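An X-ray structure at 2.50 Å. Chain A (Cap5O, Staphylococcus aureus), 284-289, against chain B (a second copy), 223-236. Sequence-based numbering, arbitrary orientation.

Chain A (284-289) NAKLIQ
Chain B 223-236: DVNIALANELTKIC

The chain B stretch, B:Asp223 to B:Cys236, is helical throughout, part of a helix that extends beyond both ends, and against its flank lies the first turn of a chain A helix that continues past A:Gln289. A:Ala285 occupies the N-cap position, with phi/psi of 64/27°; from A:Lys286 onward the backbone is helical, near -60/-46°, and A:Gln289 N closes the turn on A:Ala285 O at 3.1 Å. The register is set by two close pairs: A:Ala285 CA lies 6.7 Å from B:Glu231 CA, and A:Leu287 CA lies 6.9 Å from B:Leu228 CA. The partner number falls as chain A advances, so the backbones run in opposite senses over this register. Together the stretches bury 388 Å².

B:Glu231 is the polar centre of the contact. Its CA-to-CB bond points toward chain A, and an extended side chain (chi1 174°, chi2 166°, both t; chi3 -80°) carries the carboxylate to the start of the chain A helix. The amides of a first helical turn have no preceding turn to supply carbonyl partners, so an acceptor from another chain suits them well. Both oxygens are used: A:Leu287 N donates to B:Glu231 OE1 at 3.0 Å, nearly straight at 170°, and A:Ile288 N donates to B:Glu231 OE2 at 3.3 Å and 156°. A:Lys286 N also lies 3.1 Å from B:Glu231 OE1, but its angle is too poor for a hydrogen bond. A negative charge here also complements the positive end of the helix dipole. The backbone comes close as well, with A:Ala285 CA 3.5 Å from B:Glu231 OE2.

A:Leu287 covers the most surface on the chain A side. Its CA-to-CB bond points toward chain B and, with chi1 -165° (t) and chi2 69° (p), the side chain enters as a knob the hole formed by B:Val224, B:Ala227, B:Leu228 and B:Glu231. Its CD2 lies 3.9 Å from B:Leu228 CB and approaches the helix backbone to 3.5 Å at B:Val224 O. The CA-to-CB bond of B:Ala227 points toward chain A, and its single methyl, CB, forms one wall of the hole, 3.9 Å from A:Leu287 CD2.

A:Ile288 leaves its backbone sideways, but chi1 -60° (m) and chi2 157° (t) bring its end nearer. Its CG1 meets B:Leu228 CD1 at 4.3 Å, while its CD1 reaches B:Ile235 CD1, also at 4.3 Å. B:Ile235 (chi1 -72°, m; chi2 164°, t) touches A:Ala285 CB with that same CD1, again at 4.3 Å. These aliphatic groups extend the apolar packing beside the carboxylate. A:Lys286 instead turns its end away from chain B, and its NZ donates to A:Gln289 OE1 at 3.0 Å.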

ATOM      1  N   ASN A 284      -6.814   9.107 -14.578  1.00 61.05           N
ATOM      2  CA  ASN A 284      -7.399   7.836 -15.038  1.00 60.04           C
ATOM      3  C   ASN A 284      -8.057   7.033 -13.904  1.00 58.27           C
ATOM      4  O   ASN A 284      -9.132   6.453 -14.126  1.00 58.45           O
ATOM      5  CB  ASN A 284      -6.358   6.973 -15.778  1.00 64.25           C
ATOM      6  CG  ASN A 284      -6.820   6.409 -17.116  1.00 96.05           C
ATOM      7  OD1 ASN A 284      -7.812   6.858 -17.720  1.00 94.43           O
ATOM      8  ND2 ASN A 284      -6.073   5.432 -17.632  1.00 84.36           N
ATOM      9  N   ALA A 285      -7.406   6.999 -12.698  1.00 48.17           N
ATOM     10  CA  ALA A 285      -7.861   6.302 -11.492  1.00 44.33           C
ATOM     11  C   ALA A 285      -7.933   4.759 -11.657  1.00 43.97           C
ATOM     12  O   ALA A 285      -8.699   4.086 -10.964  1.00 42.63           O
ATOM     13  CB  ALA A 285      -9.190   6.877 -11.008  1.00 44.36           C
ATOM     14  N   LYS A 286      -7.103   4.213 -12.562  1.00 39.83           N
ATOM     15  CA  LYS A 286      -7.041   2.785 -12.899  1.00 38.94           C
ATOM     16  C   LYS A 286      -6.704   1.859 -11.718  1.00 41.51           C
ATOM     17  O   LYS A 286      -7.371   0.837 -11.556  1.00 42.37           O
ATOM     18  CB  LYS A 286      -6.136   2.545 -14.136  1.00 40.65           C
ATOM     19  CG  LYS A 286      -6.172   1.121 -14.748  1.00 59.44           C
ATOM     20  CD  LYS A 286      -7.557   0.634 -15.232  1.00 78.06           C
ATOM     21  CE  LYS A 286      -7.752  -0.845 -14.973  1.00 91.95           C
ATOM     22  NZ  LYS A 286      -9.115  -1.328 -15.336  1.00 96.44           N
ATOM     23  N   LEU A 287      -5.708   2.221 -10.888  1.00 36.19           N
ATOM     24  CA  LEU A 287      -5.291   1.449  -9.708  1.00 35.07           C
ATOM     25  C   LEU A 287      -6.377   1.403  -8.669  1.00 39.89           C
ATOM     26  O   LEU A 287      -6.642   0.334  -8.109  1.00 39.58           O
ATOM     27  CB  LEU A 287      -3.986   2.014  -9.091  1.00 34.68           C
ATOM     28  CG  LEU A 287      -3.238   1.119  -8.093  1.00 38.48           C
ATOM     29  CD1 LEU A 287      -2.614  -0.093  -8.761  1.00 38.85           C
ATOM     30  CD2 LEU A 287      -2.180   1.872  -7.413  1.00 37.27           C
ATOM     31  N   ILE A 288      -6.991   2.563  -8.390  1.00 38.14           N
ATOM     32  CA  ILE A 288      -8.082   2.689  -7.422  1.00 39.59           C
ATOM     33  C   ILE A 288      -9.268   1.802  -7.825  1.00 42.76           C
ATOM     34  O   ILE A 288      -9.785   1.075  -6.986  1.00 42.91           O
ATOM     35  CB  ILE A 288      -8.485   4.179  -7.175  1.00 43.24           C
ATOM     36  CG1 ILE A 288      -7.281   4.979  -6.622  1.00 44.75           C
ATOM     37  CG2 ILE A 288      -9.655   4.264  -6.201  1.00 42.08           C
ATOM     38  CD1 ILE A 288      -7.340   6.523  -6.851  1.00 56.57           C
ATOM     39  N   GLN A 289      -9.654   1.842  -9.107  1.00 38.59           N
ATOM     40  CA  GLN A 289     -10.734   1.048  -9.690  1.00 38.88           C
ATOM     41  C   GLN A 289     -10.469  -0.466  -9.512  1.00 41.24           C
ATOM     42  O   GLN A 289     -11.331  -1.191  -9.011  1.00 41.83           O
ATOM     43  CB  GLN A 289     -10.858   1.402 -11.174  1.00 40.83           C
ATOM     44  CG  GLN A 289     -12.039   0.764 -11.896  1.00 68.16           C
ATOM     45  CD  GLN A 289     -11.958   1.060 -13.372  1.00 95.62           C
ATOM     46  OE1 GLN A 289     -11.002   0.679 -14.066  1.00 96.34           O
ATOM     47  NE2 GLN A 289     -12.931   1.792 -13.874  1.00 84.74           N
TER
ATOM     48  N   ASP B 223       5.996  -1.124  -4.789  1.00 34.13           N
ATOM     49  CA  ASP B 223       5.674  -0.747  -6.164  1.00 33.51           C
ATOM     50  C   ASP B 223       4.242  -0.272  -6.323  1.00 36.47           C
ATOM     51  O   ASP B 223       4.021   0.755  -6.950  1.00 36.60           O
ATOM     52  CB  ASP B 223       6.017  -1.889  -7.150  1.00 35.36           C
ATOM     53  CG  ASP B 223       6.068  -1.468  -8.611  1.00 48.17           C
ATOM     54  OD1 ASP B 223       7.043  -0.817  -9.006  1.00 52.10           O
ATOM     55  OD2 ASP B 223       5.142  -1.810  -9.357  1.00 56.04           O
ATOM     56  N   VAL B 224       3.278  -1.013  -5.746  1.00 32.86           N
ATOM     57  CA  VAL B 224       1.855  -0.725  -5.763  1.00 32.43           C
ATOM     58  C   VAL B 224       1.591   0.626  -5.047  1.00 39.04           C
ATOM     59  O   VAL B 224       0.760   1.434  -5.511  1.00 40.67           O
ATOM     60  CB  VAL B 224       1.050  -1.912  -5.155  1.00 36.12           C
ATOM     61  CG1 VAL B 224      -0.422  -1.532  -4.936  1.00 35.83           C
ATOM     62  CG2 VAL B 224       1.147  -3.188  -6.022  1.00 36.04           C
ATOM     63  N   ASN B 225       2.311   0.868  -3.923  1.00 34.65           N
ATOM     64  CA  ASN B 225       2.159   2.098  -3.155  1.00 34.72           C
ATOM     65  C   ASN B 225       2.751   3.341  -3.852  1.00 37.87           C
ATOM     66  O   ASN B 225       2.175   4.438  -3.776  1.00 36.15           O
ATOM     67  CB  ASN B 225       2.620   1.915  -1.727  1.00 34.84           C
ATOM     68  CG  ASN B 225       1.533   1.324  -0.888  1.00 44.45           C
ATOM     69  OD1 ASN B 225       1.466   0.114  -0.680  1.00 34.93           O
ATOM     70  ND2 ASN B 225       0.578   2.145  -0.508  1.00 34.16           N
ATOM     71  N   ILE B 226       3.855   3.139  -4.582  1.00 33.54           N
ATOM     72  CA  ILE B 226       4.480   4.178  -5.384  1.00 33.13           C
ATOM     73  C   ILE B 226       3.533   4.496  -6.550  1.00 37.09           C
ATOM     74  O   ILE B 226       3.297   5.667  -6.816  1.00 36.79           O
ATOM     75  CB  ILE B 226       5.921   3.816  -5.821  1.00 35.28           C
ATOM     76  CG1 ILE B 226       6.878   3.864  -4.591  1.00 34.90           C
ATOM     77  CG2 ILE B 226       6.397   4.757  -6.942  1.00 35.65           C
ATOM     78  CD1 ILE B 226       8.383   3.406  -4.910  1.00 38.80           C
ATOM     79  N   ALA B 227       2.943   3.458  -7.191  1.00 33.88           N
ATOM     80  CA  ALA B 227       1.941   3.599  -8.264  1.00 33.11           C
ATOM     81  C   ALA B 227       0.751   4.439  -7.755  1.00 36.28           C
ATOM     82  O   ALA B 227       0.296   5.344  -8.454  1.00 37.07           O
ATOM     83  CB  ALA B 227       1.460   2.225  -8.711  1.00 33.09           C
ATOM     84  N   LEU B 228       0.293   4.172  -6.523  1.00 31.13           N
ATOM     85  CA  LEU B 228      -0.790   4.931  -5.894  1.00 30.36           C
ATOM     86  C   LEU B 228      -0.464   6.426  -5.780  1.00 33.95           C
ATOM     87  O   LEU B 228      -1.272   7.257  -6.168  1.00 35.33           O
ATOM     88  CB  LEU B 228      -1.177   4.308  -4.544  1.00 30.13           C
ATOM     89  CG  LEU B 228      -2.244   5.058  -3.717  1.00 35.11           C
ATOM     90  CD1 LEU B 228      -3.516   5.269  -4.519  1.00 35.86           C
ATOM     91  CD2 LEU B 228      -2.540   4.317  -2.467  1.00 36.61           C
ATOM     92  N   ALA B 229       0.737   6.742  -5.290  1.00 30.42           N
ATOM     93  CA  ALA B 229       1.280   8.087  -5.143  1.00 29.80           C
ATOM     94  C   ALA B 229       1.361   8.779  -6.498  1.00 34.55           C
ATOM     95  O   ALA B 229       0.893   9.907  -6.631  1.00 35.75           O
ATOM     96  CB  ALA B 229       2.652   8.016  -4.495  1.00 30.04           C
ATOM     97  N   ASN B 230       1.893   8.077  -7.513  1.00 30.89           N
ATOM     98  CA  ASN B 230       2.039   8.566  -8.879  1.00 30.35           C
ATOM     99  C   ASN B 230       0.704   8.822  -9.559  1.00 34.87           C
ATOM    100  O   ASN B 230       0.557   9.820 -10.262  1.00 35.99           O
ATOM    101  CB  ASN B 230       2.909   7.621  -9.693  1.00 29.01           C
ATOM    102  CG  ASN B 230       4.391   7.714  -9.397  1.00 31.14           C
ATOM    103  OD1 ASN B 230       5.150   6.772  -9.574  1.00 31.48           O
ATOM    104  ND2 ASN B 230       4.862   8.867  -9.058  1.00 22.06           N
ATOM    105  N   GLU B 231      -0.264   7.930  -9.360  1.00 30.86           N
ATOM    106  CA  GLU B 231      -1.607   8.079  -9.912  1.00 30.95           C
ATOM    107  C   GLU B 231      -2.303   9.308  -9.278  1.00 35.97           C
ATOM    108  O   GLU B 231      -2.983  10.082  -9.969  1.00 36.62           O
ATOM    109  CB  GLU B 231      -2.411   6.794  -9.672  1.00 32.34           C
ATOM    110  CG  GLU B 231      -3.866   6.893 -10.087  1.00 45.84           C
ATOM    111  CD  GLU B 231      -4.584   5.566 -10.174  1.00 64.02           C
ATOM    112  OE1 GLU B 231      -4.421   4.870 -11.201  1.00 51.20           O
ATOM    113  OE2 GLU B 231      -5.349   5.244  -9.237  1.00 60.99           O
ATOM    114  N   LEU B 232      -2.098   9.481  -7.978  1.00 32.70           N
ATOM    115  CA  LEU B 232      -2.650  10.582  -7.203  1.00 33.77           C
ATOM    116  C   LEU B 232      -2.079  11.911  -7.642  1.00 36.72           C
ATOM    117  O   LEU B 232      -2.817  12.895  -7.706  1.00 36.81           O
ATOM    118  CB  LEU B 232      -2.418  10.328  -5.700  1.00 34.91           C
ATOM    119  CG  LEU B 232      -3.451   9.371  -5.014  1.00 41.55           C
ATOM    120  CD1 LEU B 232      -2.981   8.905  -3.642  1.00 41.26           C
ATOM    121  CD2 LEU B 232      -4.861   9.964  -4.973  1.00 45.30           C
ATOM    122  N   THR B 233      -0.766  11.933  -7.971  1.00 32.05           N
ATOM    123  CA  THR B 233      -0.040  13.094  -8.502  1.00 31.91           C
ATOM    124  C   THR B 233      -0.686  13.577  -9.810  1.00 37.56           C
ATOM    125  O   THR B 233      -0.870  14.779  -9.993  1.00 37.22           O
ATOM    126  CB  THR B 233       1.440  12.723  -8.702  1.00 34.12           C
ATOM    127  OG1 THR B 233       2.010  12.531  -7.421  1.00 35.20           O
ATOM    128  CG2 THR B 233       2.222  13.794  -9.425  1.00 25.61           C
ATOM    129  N   LYS B 234      -1.049  12.629 -10.702  1.00 35.21           N
ATOM    130  CA  LYS B 234      -1.704  12.980 -11.946  1.00 35.66           C
ATOM    131  C   LYS B 234      -3.083  13.625 -11.698  1.00 40.65           C
ATOM    132  O   LYS B 234      -3.404  14.629 -12.330  1.00 42.57           O
ATOM    133  CB  LYS B 234      -1.815  11.759 -12.862  1.00 37.97           C
ATOM    134  CG  LYS B 234      -0.485  11.297 -13.424  1.00 47.03           C
ATOM    135  CD  LYS B 234      -0.705  10.093 -14.313  1.00 50.33           C
ATOM    136  CE  LYS B 234       0.548   9.565 -14.932  1.00 44.33           C
ATOM    137  NZ  LYS B 234       0.324   8.235 -15.574  1.00 33.54           N
ATOM    138  N   ILE B 235      -3.859  13.070 -10.755  1.00 35.97           N
ATOM    139  CA  ILE B 235      -5.194  13.537 -10.367  1.00 35.07           C
ATOM    140  C   ILE B 235      -5.111  14.944  -9.770  1.00 40.91           C
ATOM    141  O   ILE B 235      -5.831  15.842 -10.219  1.00 42.45           O
ATOM    142  CB  ILE B 235      -5.897  12.503  -9.424  1.00 36.85           C
ATOM    143  CG1 ILE B 235      -6.321  11.228 -10.208  1.00 35.94           C
ATOM    144  CG2 ILE B 235      -7.106  13.133  -8.699  1.00 37.13           C
ATOM    145  CD1 ILE B 235      -6.674   9.951  -9.314  1.00 39.59           C
ATOM    146  N   CYS B 236      -4.205  15.123  -8.774  1.00 35.80           N
ATOM    147  CA  CYS B 236      -3.934  16.372  -8.064  1.00 32.98           C
ATOM    148  C   CYS B 236      -3.471  17.469  -8.979  1.00 37.46           C
ATOM    149  O   CYS B 236      -3.849  18.623  -8.777  1.00 37.78           O
ATOM    150  CB  CYS B 236      -2.932  16.149  -6.940  1.00 31.19           C
ATOM    151  SG  CYS B 236      -3.648  15.429  -5.460  1.00 33.70           S
TER